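Local coordinates for carbonic anhydrase (Sordaria macrospora, PDB 4O1K), which probably catalyses the reversible hydration of carbon dioxide to bicarbonate, as a zinc-dependent beta-class carbonic anhydrase that assembles into a tetramer, at residues 47-52 / 102-107. Sequence-based numbering, arbitrary orientation.
Sequences QNPEYL and LKVKHI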
ATOM      1  N   GLN A  47      -2.301 -22.247  21.880  1.00 76.86           N
ATOM      2  CA  GLN A  47      -3.073 -21.218  22.569  1.00 70.92           C
ATOM      3  C   GLN A  47      -2.763 -19.896  21.880  1.00 63.75           C
ATOM      4  O   GLN A  47      -1.613 -19.656  21.507  1.00 63.67           O
ATOM      5  CB  GLN A  47      -2.706 -21.164  24.051  1.00 71.39           C
ATOM      6  CG  GLN A  47      -3.206 -22.373  24.839  1.00 72.22           C
ATOM      7  CD  GLN A  47      -4.702 -22.603  24.666  1.00 72.10           C
ATOM      8  OE1 GLN A  47      -5.511 -21.715  24.932  1.00 68.79           O
ATOM      9  NE2 GLN A  47      -5.072 -23.796  24.206  1.00 74.26           N
ATOM     10  N   ASN A  48      -3.782 -19.063  21.675  1.00 54.18           N
ATOM     11  CA  ASN A  48      -3.592 -17.811  20.950  1.00 49.95           C
ATOM     12  C   ASN A  48      -2.568 -16.943  21.659  1.00 43.29           C
ATOM     13  O   ASN A  48      -2.455 -16.992  22.879  1.00 36.38           O
ATOM     14  CB  ASN A  48      -4.916 -17.048  20.828  1.00 54.63           C
ATOM     15  CG  ASN A  48      -5.839 -17.634  19.771  1.00 59.78           C
ATOM     16  OD1 ASN A  48      -5.416 -18.426  18.923  1.00 60.80           O
ATOM     17  ND2 ASN A  48      -7.105 -17.228  19.807  1.00 60.58           N
ATOM     18  N   PRO A  49      -1.809 -16.142  20.896  1.00 46.62           N
ATOM     19  CA  PRO A  49      -0.906 -15.184  21.541  1.00 45.81           C
ATOM     20  C   PRO A  49      -1.676 -14.192  22.399  1.00 41.13           C
ATOM     21  O   PRO A  49      -2.807 -13.820  22.064  1.00 42.86           O
ATOM     22  CB  PRO A  49      -0.284 -14.450  20.346  1.00 45.24           C
ATOM     23  CG  PRO A  49      -1.302 -14.586  19.257  1.00 44.36           C
ATOM     24  CD  PRO A  49      -1.813 -15.991  19.431  1.00 40.43           C
ATOM     25  N   GLU A  50      -1.062 -13.775  23.500  1.00 37.23           N
ATOM     26  CA  GLU A  50      -1.621 -12.735  24.348  1.00 36.60           C
ATOM     27  C   GLU A  50      -1.186 -11.359  23.860  1.00 34.60           C
ATOM     28  O   GLU A  50      -1.805 -10.351  24.215  1.00 35.14           O
ATOM     29  CB  GLU A  50      -1.130 -12.919  25.785  1.00 47.03           C
ATOM     30  CG  GLU A  50      -1.585 -14.206  26.437  1.00 58.76           C
ATOM     31  CD  GLU A  50      -2.794 -14.003  27.328  1.00 70.11           C
ATOM     32  OE1 GLU A  50      -2.645 -13.383  28.407  1.00 73.95           O
ATOM     33  OE2 GLU A  50      -3.893 -14.462  26.946  1.00 74.14           O
ATOM     34  N   TYR A  51      -0.122 -11.326  23.056  1.00 32.85           N
ATOM     35  CA  TYR A  51       0.482 -10.065  22.582  1.00 28.56           C
ATOM     36  C   TYR A  51       0.544  -9.987  21.081  1.00 30.61           C
ATOM     37  O   TYR A  51       0.861 -10.988  20.427  1.00 31.60           O
ATOM     38  CB  TYR A  51       1.946  -9.988  23.035  1.00 33.21           C
ATOM     39  CG  TYR A  51       2.162  -9.705  24.508  1.00 37.34           C
ATOM     40  CD1 TYR A  51       2.454  -8.417  24.943  1.00 40.85           C
ATOM     41  CD2 TYR A  51       2.114 -10.724  25.453  1.00 41.09           C
ATOM     42  CE1 TYR A  51       2.660  -8.149  26.275  1.00 42.35           C
ATOM     43  CE2 TYR A  51       2.330 -10.462  26.781  1.00 44.42           C
ATOM     44  CZ  TYR A  51       2.601  -9.174  27.182  1.00 43.60           C
ATOM     45  OH  TYR A  51       2.812  -8.911  28.511  1.00 50.86           O
ATOM     46  N   LEU A  52       0.294  -8.783  20.555  1.00 28.86           N
ATOM     47  CA  LEU A  52       0.765  -8.359  19.240  1.00 30.18           C
ATOM     48  C   LEU A  52       1.983  -7.452  19.469  1.00 30.72           C
ATOM     49  O   LEU A  52       1.910  -6.479  20.208  1.00 31.91           O
ATOM     50  CB  LEU A  52      -0.314  -7.562  18.494  1.00 29.59           C
ATOM     51  CG  LEU A  52       0.161  -6.825  17.239  1.00 33.51           C
ATOM     52  CD1 LEU A  52       0.745  -7.789  16.193  1.00 34.38           C
ATOM     53  CD2 LEU A  52      -0.957  -5.990  16.609  1.00 31.39           C
ATOM     54  N   LEU A 102      -7.516 -13.071  16.884  1.00 44.45           N
ATOM     55  CA  LEU A 102      -6.683 -13.697  17.918  1.00 45.36           C
ATOM     56  C   LEU A 102      -7.041 -13.237  19.337  1.00 43.84           C
ATOM     57  O   LEU A 102      -6.681 -13.905  20.311  1.00 43.20           O
ATOM     58  CB  LEU A 102      -5.183 -13.485  17.638  1.00 44.73           C
ATOM     59  CG  LEU A 102      -4.628 -14.219  16.408  1.00 45.79           C
ATOM     60  CD1 LEU A 102      -3.171 -13.844  16.126  1.00 46.19           C
ATOM     61  CD2 LEU A 102      -4.751 -15.712  16.586  1.00 46.09           C
ATOM     62  N   LYS A 103      -7.725 -12.092  19.450  1.00 38.01           N
ATOM     63  CA  LYS A 103      -8.154 -11.562  20.753  1.00 35.90           C
ATOM     64  C   LYS A 103      -6.960 -11.348  21.681  1.00 36.25           C
ATOM     65  O   LYS A 103      -6.967 -11.708  22.863  1.00 34.59           O
ATOM     66  CB  LYS A 103      -9.186 -12.481  21.407  1.00 42.89           C
ATOM     67  CG  LYS A 103     -10.351 -12.866  20.499  1.00 49.98           C
ATOM     68  CD  LYS A 103     -11.390 -11.771  20.439  1.00 55.34           C
ATOM     69  CE  LYS A 103     -12.663 -12.242  19.727  1.00 61.58           C
ATOM     70  NZ  LYS A 103     -13.286 -11.133  18.921  1.00 64.65           N
ATOM     71  N   VAL A 104      -5.929 -10.748  21.103  1.00 30.85           N
ATOM     72  CA  VAL A 104      -4.734 -10.340  21.788  1.00 32.11           C
ATOM     73  C   VAL A 104      -5.106  -9.408  22.960  1.00 33.89           C
ATOM     74  O   VAL A 104      -6.044  -8.626  22.841  1.00 32.38           O
ATOM     75  CB  VAL A 104      -3.822  -9.724  20.685  1.00 42.37           C
ATOM     76  CG1 VAL A 104      -3.418  -8.297  20.956  1.00 45.63           C
ATOM     77  CG2 VAL A 104      -2.654 -10.665  20.355  1.00 37.29           C
ATOM     78  N   LYS A 105      -4.434  -9.541  24.109  1.00 28.98           N
ATOM     79  CA  LYS A 105      -4.736  -8.696  25.263  1.00 32.78           C
ATOM     80  C   LYS A 105      -3.872  -7.441  25.315  1.00 32.43           C
ATOM     81  O   LYS A 105      -4.222  -6.454  25.996  1.00 32.31           O
ATOM     82  CB  LYS A 105      -4.536  -9.483  26.565  1.00 38.93           C
ATOM     83  CG  LYS A 105      -5.792 -10.156  27.105  1.00 47.15           C
ATOM     84  CD  LYS A 105      -6.177 -11.395  26.358  1.00 54.48           C
ATOM     85  CE  LYS A 105      -6.956 -12.322  27.297  1.00 60.15           C
ATOM     86  NZ  LYS A 105      -8.112 -11.596  27.906  1.00 64.55           N
ATOM     87  N   HIS A 106      -2.747  -7.480  24.598  1.00 32.92           N
ATOM     88  CA  HIS A 106      -1.782  -6.397  24.612  1.00 30.85           C
ATOM     89  C   HIS A 106      -1.289  -6.112  23.196  1.00 31.97           C
ATOM     90  O   HIS A 106      -1.092  -7.028  22.399  1.00 30.39           O
ATOM     91  CB  HIS A 106      -0.569  -6.789  25.466  1.00 33.96           C
ATOM     92  CG  HIS A 106      -0.909  -7.142  26.877  1.00 38.29           C
ATOM     93  ND1 HIS A 106      -1.070  -6.190  27.861  1.00 40.80           N
ATOM     94  CD2 HIS A 106      -1.106  -8.345  27.475  1.00 40.97           C
ATOM     95  CE1 HIS A 106      -1.357  -6.793  29.008  1.00 39.71           C
ATOM     96  NE2 HIS A 106      -1.388  -8.099  28.801  1.00 34.36           N
ATOM     97  N   ILE A 107      -1.073  -4.838  22.882  1.00 34.95           N
ATOM     98  CA  ILE A 107      -0.354  -4.498  21.652  1.00 27.18           C
ATOM     99  C   ILE A 107       0.821  -3.636  22.096  1.00 27.58           C
ATOM    100  O   ILE A 107       0.629  -2.673  22.806  1.00 28.20           O
ATOM    101  CB  ILE A 107      -1.219  -3.706  20.682  1.00 27.48           C
ATOM    102  CG1 ILE A 107      -2.442  -4.522  20.250  1.00 28.22           C
ATOM    103  CG2 ILE A 107      -0.405  -3.370  19.398  1.00 26.96           C
ATOM    104  CD1 ILE A 107      -3.378  -3.786  19.256  1.00 34.78           C
TER
HETATM  105  O   HOH W   1      -5.165 -14.069  22.906  1.00 58.65           O
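Y51 and H106, and after them L52 and I107, pair in parallel where strands 51-56 and 106-112 begin, side by side in the central sheet. Both strands run on to the zinc site: C56 and H112, their last residues, bind the zinc together with D58 and C115, which lie just beyond. E50 O starts the pairing by accepting two backbone bonds. H106 N lies nearly along the C=O axis at 3.0 Å from E50 O, while K105 N sits above the carbonyl plane. L52 N then bonds to H106 O at 2.9 Å, almost straight (169°).

On one face the rings of Y51 and H106 form an offset stack, centroids 4.7 Å apart and planes at 21°. Y51 CG stands anti to its carbonyl carbon (chi1 -74°), which brings the ring over H106. Y51 CD1 reaches H106 CB at 3.5 Å, and the phenol end lies over the imidazole rim. H106 ND1 is hydrogen-bonded to H192 NE2, and the ring also meets H18 of the second subunit. An alanine in place of Y51 removes the ring stacked on H106, which would probably open a gap beside H106 CB and let the imidazole shift.

On the other face L52 and I107 run alongside each other, L52 CD2 3.9 Å from I107 CG2, against helix 89-100. V104 CG2 packs on the Y51-L52 peptide. Before the strands, P49 CG meets L102 CD1 at 3.7 Å.

Backbone bonds thus set the register. The buried Y51 OH has no polar partner, so the ring is probably positioned by its stack on H106 and by apolar neighbours, among them V21 of the second subunit.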